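Enoyl-CoA hydratase/isomerase family protein (Ruegeria pomeroyi, PDB 3L3S) belongs to the crotonase superfamily, probably acts as a hydro-lyase or isomerase on acyl-CoA thioesters, and assembles as a dimer of trimers. Local coordinates at the interface of chains A and B. Coordinates in Å, arbitrary orientation; residue numbers count along the deposited sequence, not the author numbering. Chains: chain A/B, Enoyl-CoA hydratase/isomerase family protein.

The interface of chains A and B. Residues chain A 220, 223-224; chain B 152, 156-157, 161.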
loop_
_atom_site.group_PDB
_atom_site.type_symbol
_atom_site.label_atom_id
_atom_site.label_comp_id
_atom_site.label_asym_id
_atom_site.label_seq_id
_atom_site.Cartn_x
_atom_site.Cartn_y
_atom_site.Cartn_z
ATOM N N LEU A 220 -7.458 -5.572 -13.895
ATOM C CA LEU A 220 -6.747 -4.787 -12.874
ATOM C C LEU A 220 -7.092 -5.293 -11.470
ATOM O O LEU A 220 -6.197 -5.494 -10.658
ATOM C CB LEU A 220 -7.037 -3.274 -12.998
ATOM C CG LEU A 220 -6.552 -2.270 -11.919
ATOM C CD1 LEU A 220 -5.042 -2.252 -11.811
ATOM C CD2 LEU A 220 -7.043 -0.870 -12.231
ATOM N N HIS A 223 -5.433 -8.926 -10.982
ATOM C CA HIS A 223 -3.973 -9.004 -11.032
ATOM C C HIS A 223 -3.308 -8.385 -9.798
ATOM O O HIS A 223 -2.147 -8.668 -9.493
ATOM C CB HIS A 223 -3.389 -8.530 -12.385
ATOM C CG HIS A 223 -3.196 -7.048 -12.518
ATOM N ND1 HIS A 223 -2.685 -6.255 -11.511
ATOM C CD2 HIS A 223 -3.412 -6.223 -13.567
ATOM C CE1 HIS A 223 -2.598 -5.008 -11.932
ATOM N NE2 HIS A 223 -3.034 -4.961 -13.178
ATOM N N LEU A 224 -4.083 -7.557 -9.090
ATOM C CA LEU A 224 -3.654 -6.899 -7.859
ATOM C C LEU A 224 -3.549 -7.917 -6.720
ATOM O O LEU A 224 -2.865 -7.674 -5.719
ATOM C CB LEU A 224 -4.648 -5.806 -7.478
ATOM C CG LEU A 224 -4.313 -4.380 -7.925
ATOM C CD1 LEU A 224 -5.575 -3.544 -7.998
ATOM C CD2 LEU A 224 -3.293 -3.765 -6.978
ATOM N N ALA B 152 -0.500 -0.744 -16.271
ATOM C CA ALA B 152 -1.123 -0.652 -14.946
ATOM C C ALA B 152 -0.641 -1.737 -13.971
ATOM O O ALA B 152 -0.835 -1.611 -12.761
ATOM C CB ALA B 152 -2.643 -0.650 -15.039
ATOM N N SER B 156 0.484 -0.296 -10.576
ATOM C CA SER B 156 -0.294 -0.770 -9.424
ATOM C C SER B 156 0.559 -1.272 -8.264
ATOM O O SER B 156 0.059 -1.453 -7.158
ATOM C CB SER B 156 -1.266 -1.864 -9.833
ATOM O OG SER B 156 -0.563 -2.987 -10.345
ATOM N N ARG B 157 1.843 -1.505 -8.534
ATOM C CA ARG B 157 2.758 -1.961 -7.506
ATOM C C ARG B 157 3.435 -0.818 -6.771
ATOM O O ARG B 157 3.955 -1.022 -5.672
ATOM C CB ARG B 157 3.789 -2.938 -8.081
ATOM C CG ARG B 157 3.433 -4.425 -7.867
ATOM C CD ARG B 157 2.125 -4.810 -8.544
ATOM N NE ARG B 157 1.859 -6.243 -8.491
ATOM C CZ ARG B 157 0.809 -6.849 -9.054
ATOM N NH1 ARG B 157 -0.106 -6.156 -9.727
ATOM N NH2 ARG B 157 0.683 -8.164 -8.946
ATOM N N ARG B 161 -4.422 1.641 -4.577
ATOM C CA ARG B 161 -5.512 1.150 -5.427
ATOM C C ARG B 161 -6.436 2.243 -5.997
ATOM O O ARG B 161 -6.953 2.091 -7.094
ATOM C CB ARG B 161 -6.327 0.072 -4.698
ATOM C CG ARG B 161 -7.256 -0.742 -5.601
ATOM C CD ARG B 161 -8.161 -1.670 -4.812
ATOM N NE ARG B 161 -7.500 -2.908 -4.402
ATOM C CZ ARG B 161 -7.753 -4.108 -4.926
ATOM N NH1 ARG B 161 -8.656 -4.257 -5.895
ATOM N NH2 ARG B 161 -7.110 -5.169 -4.464
#
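B:Arg157 reaches across to A:His223 at the C-terminal end of helix 210-223, where the helix presents a backbone carbonyl to the partner. Its guanidinium NH2 donates to A:His223 O at 2.9 Å, with the oxygen tilted out of the guanidinium plane; the bond from NH1 to the same oxygen is weak. B:Arg157 NH1 also lies 3.1 Å from A:His223 ND1, a ring nitrogen met at the guanidinium edge, a hydrogen bond if ND1 serves as acceptor. With the planes 38° apart, ring and guanidinium meet obliquely and do not stack. An arginine suits this place because its several N-H groups can serve carbonyl and ring together, and its positive charge would complement the helix end. With the chain bent at chi2 (61°), B:Arg157 NH1 donates to B:Ser156 OG in the guanidinium plane, 3.3 Å away and fairly straight.

B:Ser156 OG donates in turn to a lone pair of B:Ala152 O at 2.8 Å. The small hydroxyl thus links helix to arginine and helps fix the guanidinium. The histidine ring suits both neighbours, turning ND1 to B:Arg157 and A:His223 CE1 to B:Ser156 OG at 3.3 Å.

Apolar packing centres on A:Leu224. Its CD1 sits over the middle of one B:Arg161 guanidinium face, 3.7 Å above the plane, while CD2 touches B:Ser156 CB at 4.0 Å. Leucine's two methyls let it wedge between flat arginine and serine.

Together, polar clasp and leucine wedge help hold neighbouring subunits together, probably within the crotonase trimer.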